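Local atomic coordinates of spindle assembly checkpoint serine/threonine-protein kinase BUB1 (Saccharomyces cerevisiae, PDB entry 3ESL), a protein that acts as a serine/threonine kinase in spindle checkpoint signalling, delaying anaphase until chromosomes are bioriented on the spindle. Residues E126-K135 against Y159-E170. Numbering follows the deposited sequence.
Sequences ENAQFFLEAK and YEDRLREMNIVE
The Phe131 ring lies between Ile168 CD1 on one face and Gln129 CA on the other. Ile168 CD1 makes a CH-pi contact, 3.9 Å from the centroid of the Phe131 ring. Tyr159 OH sits at the edge of the Phe131 ring, in its plane. Met166 SD approaches the same ring obliquely, 3.7 Å from Phe131 CE1, in a Met-aromatic contact.

The Tyr159 ring has Leu163 CD2 over one face and Phe131 O, Lys135 CA and Arg162 NE at its edge. CG of Tyr159 is anti to the backbone N (chi1 -175°), which sends the ring across as a knob among Glu126, Phe131, Ala134 and Lys135. Tyr159 OH donates to Phe131 O at 2.7 Å. This carbonyl also takes a weak helical bond from Lys135 N.

Arg162 bends at chi3 (-65°) and meets the Glu126 carboxylate side-on. Arg162 NE bonds Glu126 OE2 at 2.8 Å, nearly straight at 172°. Arg162 NH2 bonds Glu126 OE1 at 2.9 Å. Both oxygens use their syn lone pairs, and the two groups are almost coplanar, so the paired bonds fix the rotation of the guanidinium in the plane of the carboxylate. An alanine at Glu126 is likely to leave the Arg162 guanidinium without its mate and free to turn. The extended Lys135 chain ends in a second salt bridge, where Lys135 NZ meets the anti side of Glu160 OE2 at 2.9 Å, from outside the carboxylate plane.

Beyond the helix end, Ile168 CG2 packs on Leu132 CD2 at 3.9 Å. Leu132 also touches Ser178 and Arg181 of helix 177-186. A Schellman motif with Asn167 at C-prime ends helix 149-165, Ile168 N bonding back to Leu163 O. Helices 131-143 and 149-165 run antiparallel here, and the last turn of helix 115-127 adds Glu126. This is the helical-hairpin packing of the TPR-like, all-alpha N-terminal domain of BUB1.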
loop_
_atom_site.group_PDB
_atom_site.type_symbol
_atom_site.label_atom_id
_atom_site.label_comp_id
_atom_site.label_asym_id
_atom_site.label_seq_id
_atom_site.Cartn_x
_atom_site.Cartn_y
_atom_site.Cartn_z
ATOM N N GLU A 126 -12.266 2.111 -9.274
ATOM C CA GLU A 126 -13.466 1.380 -9.726
ATOM C C GLU A 126 -14.592 1.425 -8.687
ATOM O O GLU A 126 -15.742 1.785 -9.014
ATOM C CB GLU A 126 -13.119 -0.070 -10.104
ATOM C CG GLU A 126 -14.366 -0.954 -10.285
ATOM C CD GLU A 126 -14.058 -2.385 -10.686
ATOM O OE1 GLU A 126 -12.879 -2.818 -10.620
ATOM O OE2 GLU A 126 -15.020 -3.084 -11.079
ATOM N N ASN A 127 -14.265 1.066 -7.450
ATOM C CA ASN A 127 -15.219 1.095 -6.341
ATOM C C ASN A 127 -15.772 2.497 -6.083
ATOM O O ASN A 127 -16.934 2.648 -5.687
ATOM C CB ASN A 127 -14.608 0.508 -5.068
ATOM C CG ASN A 127 -14.320 -0.986 -5.184
ATOM O OD1 ASN A 127 -14.952 -1.696 -5.965
ATOM N ND2 ASN A 127 -13.369 -1.466 -4.396
ATOM N N ALA A 128 -14.944 3.511 -6.331
ATOM C CA ALA A 128 -15.367 4.908 -6.195
ATOM C C ALA A 128 -16.113 5.386 -7.432
ATOM O O ALA A 128 -16.464 6.559 -7.530
ATOM C CB ALA A 128 -14.173 5.815 -5.933
ATOM N N GLN A 129 -16.329 4.478 -8.385
ATOM C CA GLN A 129 -17.062 4.774 -9.618
ATOM C C GLN A 129 -16.358 5.757 -10.563
ATOM O O GLN A 129 -17.001 6.443 -11.360
ATOM C CB GLN A 129 -18.518 5.206 -9.318
ATOM C CG GLN A 129 -19.216 4.356 -8.281
ATOM C CD GLN A 129 -19.544 5.136 -7.036
ATOM O OE1 GLN A 129 -20.278 6.126 -7.096
ATOM N NE2 GLN A 129 -19.045 4.682 -5.895
ATOM N N PHE A 130 -15.028 5.836 -10.472
ATOM C CA PHE A 130 -14.249 6.497 -11.501
ATOM C C PHE A 130 -13.937 5.424 -12.536
ATOM O O PHE A 130 -12.792 4.988 -12.685
ATOM C CB PHE A 130 -12.957 7.124 -10.938
ATOM C CG PHE A 130 -13.189 8.330 -10.058
ATOM C CD1 PHE A 130 -13.538 9.565 -10.613
ATOM C CD2 PHE A 130 -13.058 8.232 -8.676
ATOM C CE1 PHE A 130 -13.746 10.686 -9.790
ATOM C CE2 PHE A 130 -13.260 9.337 -7.851
ATOM C CZ PHE A 130 -13.603 10.562 -8.406
ATOM N N PHE A 131 -14.973 4.986 -13.248
ATOM C CA PHE A 131 -14.887 3.761 -14.039
ATOM C C PHE A 131 -13.847 3.809 -15.154
ATOM O O PHE A 131 -13.022 2.895 -15.289
ATOM C CB PHE A 131 -16.278 3.356 -14.567
ATOM C CG PHE A 131 -17.229 2.917 -13.482
ATOM C CD1 PHE A 131 -16.987 1.762 -12.750
ATOM C CD2 PHE A 131 -18.375 3.664 -13.201
ATOM C CE1 PHE A 131 -17.855 1.357 -11.740
ATOM C CE2 PHE A 131 -19.256 3.266 -12.201
ATOM C CZ PHE A 131 -18.998 2.114 -11.465
ATOM N N LEU A 132 -13.861 4.876 -15.942
ATOM C CA LEU A 132 -12.967 4.947 -17.092
ATOM C C LEU A 132 -11.533 5.338 -16.703
ATOM O O LEU A 132 -10.573 4.924 -17.355
ATOM C CB LEU A 132 -13.551 5.833 -18.204
ATOM C CG LEU A 132 -14.925 5.355 -18.723
ATOM C CD1 LEU A 132 -15.541 6.346 -19.699
ATOM C CD2 LEU A 132 -14.872 3.945 -19.325
ATOM N N GLU A 133 -11.397 6.094 -15.616
ATOM C CA GLU A 133 -10.073 6.379 -15.053
ATOM C C GLU A 133 -9.410 5.085 -14.578
ATOM O O GLU A 133 -8.198 4.897 -14.770
ATOM C CB GLU A 133 -10.165 7.378 -13.899
ATOM C CG GLU A 133 -10.569 8.791 -14.328
ATOM C CD GLU A 133 -12.075 9.041 -14.269
ATOM O OE1 GLU A 133 -12.876 8.082 -14.337
ATOM O OE2 GLU A 133 -12.461 10.225 -14.153
ATOM N N ALA A 134 -10.204 4.206 -13.963
ATOM C CA ALA A 134 -9.708 2.909 -13.488
ATOM C C ALA A 134 -9.173 2.048 -14.633
ATOM O O ALA A 134 -8.166 1.354 -14.475
ATOM C CB ALA A 134 -10.783 2.170 -12.710
ATOM N N LYS A 135 -9.832 2.104 -15.794
ATOM C CA LYS A 135 -9.373 1.358 -16.970
ATOM C C LYS A 135 -8.054 1.932 -17.466
ATOM O O LYS A 135 -7.113 1.186 -17.729
ATOM C CB LYS A 135 -10.438 1.381 -18.087
ATOM C CG LYS A 135 -9.974 0.815 -19.419
ATOM C CD LYS A 135 -11.138 0.696 -20.397
ATOM C CE LYS A 135 -10.678 0.157 -21.740
ATOM N NZ LYS A 135 -11.794 -0.546 -22.426
ATOM N N TYR A 159 -12.029 -6.620 -15.996
ATOM C CA TYR A 159 -12.627 -5.318 -15.722
ATOM C C TYR A 159 -13.537 -4.862 -16.863
ATOM O O TYR A 159 -14.631 -4.320 -16.627
ATOM C CB TYR A 159 -11.555 -4.264 -15.442
ATOM C CG TYR A 159 -12.147 -2.936 -15.033
ATOM C CD1 TYR A 159 -13.227 -2.884 -14.145
ATOM C CD2 TYR A 159 -11.642 -1.738 -15.536
ATOM C CE1 TYR A 159 -13.780 -1.672 -13.769
ATOM C CE2 TYR A 159 -12.197 -0.515 -15.163
ATOM C CZ TYR A 159 -13.264 -0.498 -14.275
ATOM O OH TYR A 159 -13.825 0.697 -13.890
ATOM N N GLU A 160 -13.089 -5.076 -18.096
ATOM C CA GLU A 160 -13.925 -4.775 -19.260
ATOM C C GLU A 160 -15.235 -5.579 -19.257
ATOM O O GLU A 160 -16.266 -5.080 -19.709
ATOM C CB GLU A 160 -13.138 -4.954 -20.559
ATOM C CG GLU A 160 -12.039 -3.910 -20.713
ATOM C CD GLU A 160 -11.136 -4.132 -21.915
ATOM O OE1 GLU A 160 -11.042 -5.279 -22.408
ATOM O OE2 GLU A 160 -10.503 -3.151 -22.361
ATOM N N ASP A 161 -15.190 -6.801 -18.723
ATOM C CA ASP A 161 -16.385 -7.628 -18.545
ATOM C C ASP A 161 -17.332 -7.027 -17.509
ATOM O O ASP A 161 -18.554 -7.101 -17.663
ATOM C CB ASP A 161 -16.012 -9.045 -18.111
ATOM C CG ASP A 161 -15.312 -9.830 -19.198
ATOM O OD1 ASP A 161 -15.478 -9.496 -20.394
ATOM O OD2 ASP A 161 -14.591 -10.792 -18.845
ATOM N N ARG A 162 -16.764 -6.451 -16.450
ATOM C CA ARG A 162 -17.571 -5.783 -15.428
ATOM C C ARG A 162 -18.174 -4.495 -15.974
ATOM O O ARG A 162 -19.314 -4.157 -15.646
ATOM C CB ARG A 162 -16.758 -5.523 -14.156
ATOM C CG ARG A 162 -16.302 -6.802 -13.454
ATOM C CD ARG A 162 -15.852 -6.558 -12.012
ATOM N NE ARG A 162 -14.649 -5.722 -11.915
ATOM C CZ ARG A 162 -13.405 -6.162 -12.089
ATOM N NH1 ARG A 162 -13.170 -7.435 -12.394
ATOM N NH2 ARG A 162 -12.385 -5.320 -11.964
ATOM N N LEU A 163 -17.408 -3.797 -16.817
ATOM C CA LEU A 163 -17.858 -2.562 -17.458
ATOM C C LEU A 163 -19.065 -2.807 -18.358
ATOM O O LEU A 163 -20.031 -2.034 -18.338
ATOM C CB LEU A 163 -16.715 -1.923 -18.259
ATOM C CG LEU A 163 -16.060 -0.616 -17.771
ATOM C CD1 LEU A 163 -16.169 -0.374 -16.261
ATOM C CD2 LEU A 163 -14.612 -0.515 -18.238
ATOM N N ARG A 164 -19.009 -3.892 -19.129
ATOM C CA ARG A 164 -20.116 -4.284 -20.010
ATOM C C ARG A 164 -21.392 -4.636 -19.244
ATOM O O ARG A 164 -22.494 -4.333 -19.709
ATOM C CB ARG A 164 -19.702 -5.437 -20.924
ATOM C CG ARG A 164 -18.892 -4.987 -22.128
ATOM C CD ARG A 164 -18.763 -6.102 -23.161
ATOM N NE ARG A 164 -17.685 -7.031 -22.827
ATOM C CZ ARG A 164 -16.420 -6.885 -23.218
ATOM N NH1 ARG A 164 -16.059 -5.842 -23.961
ATOM N NH2 ARG A 164 -15.511 -7.783 -22.861
ATOM N N GLU A 165 -21.232 -5.260 -18.076
ATOM C CA GLU A 165 -22.346 -5.582 -17.172
ATOM C C GLU A 165 -23.039 -4.345 -16.578
ATOM O O GLU A 165 -24.156 -4.447 -16.055
ATOM C CB GLU A 165 -21.883 -6.523 -16.049
ATOM C CG GLU A 165 -21.588 -7.946 -16.525
ATOM C CD GLU A 165 -21.046 -8.842 -15.427
ATOM O OE1 GLU A 165 -19.957 -8.539 -14.884
ATOM O OE2 GLU A 165 -21.702 -9.861 -15.115
ATOM N N MET A 166 -22.370 -3.194 -16.655
ATOM C CA MET A 166 -22.939 -1.914 -16.220
ATOM C C MET A 166 -23.253 -0.976 -17.404
ATOM O O MET A 166 -23.600 0.192 -17.199
ATOM C CB MET A 166 -22.002 -1.194 -15.233
ATOM C CG MET A 166 -21.533 -2.005 -14.031
ATOM S SD MET A 166 -20.467 -1.029 -12.936
ATOM C CE MET A 166 -19.516 -2.320 -12.138
ATOM N N ASN A 167 -23.124 -1.488 -18.630
ATOM C CA ASN A 167 -23.425 -0.724 -19.857
ATOM C C ASN A 167 -22.551 0.527 -20.046
ATOM O O ASN A 167 -23.048 1.583 -20.452
ATOM C CB ASN A 167 -24.918 -0.322 -19.921
ATOM C CG ASN A 167 -25.870 -1.503 -19.763
ATOM O OD1 ASN A 167 -25.833 -2.462 -20.537
ATOM N ND2 ASN A 167 -26.750 -1.420 -18.766
ATOM N N ILE A 168 -21.254 0.404 -19.763
ATOM C CA ILE A 168 -20.350 1.561 -19.763
ATOM C C ILE A 168 -19.410 1.587 -20.968
ATOM O O ILE A 168 -18.721 0.604 -21.245
ATOM C CB ILE A 168 -19.524 1.641 -18.445
ATOM C CG1 ILE A 168 -20.452 1.808 -17.240
ATOM C CG2 ILE A 168 -18.501 2.784 -18.503
ATOM C CD1 ILE A 168 -19.780 1.591 -15.905
ATOM N N VAL A 169 -19.401 2.722 -21.671
ATOM C CA VAL A 169 -18.467 2.999 -22.776
ATOM C C VAL A 169 -18.142 4.497 -22.855
ATOM O O VAL A 169 -18.888 5.326 -22.328
ATOM C CB VAL A 169 -19.004 2.517 -24.162
ATOM C CG1 VAL A 169 -18.557 1.087 -24.460
ATOM C CG2 VAL A 169 -20.530 2.665 -24.263
ATOM N N GLU A 170 -17.029 4.836 -23.509
ATOM C CA GLU A 170 -16.654 6.241 -23.730
ATOM C C GLU A 170 -17.453 6.904 -24.855
ATOM O O GLU A 170 -17.947 6.231 -25.764
ATOM C CB GLU A 170 -15.151 6.385 -24.013
ATOM C CG GLU A 170 -14.307 6.702 -22.784
ATOM C CD GLU A 170 -13.334 7.858 -23.000
ATOM O OE1 GLU A 170 -12.545 7.821 -23.971
ATOM O OE2 GLU A 170 -13.354 8.806 -22.187
#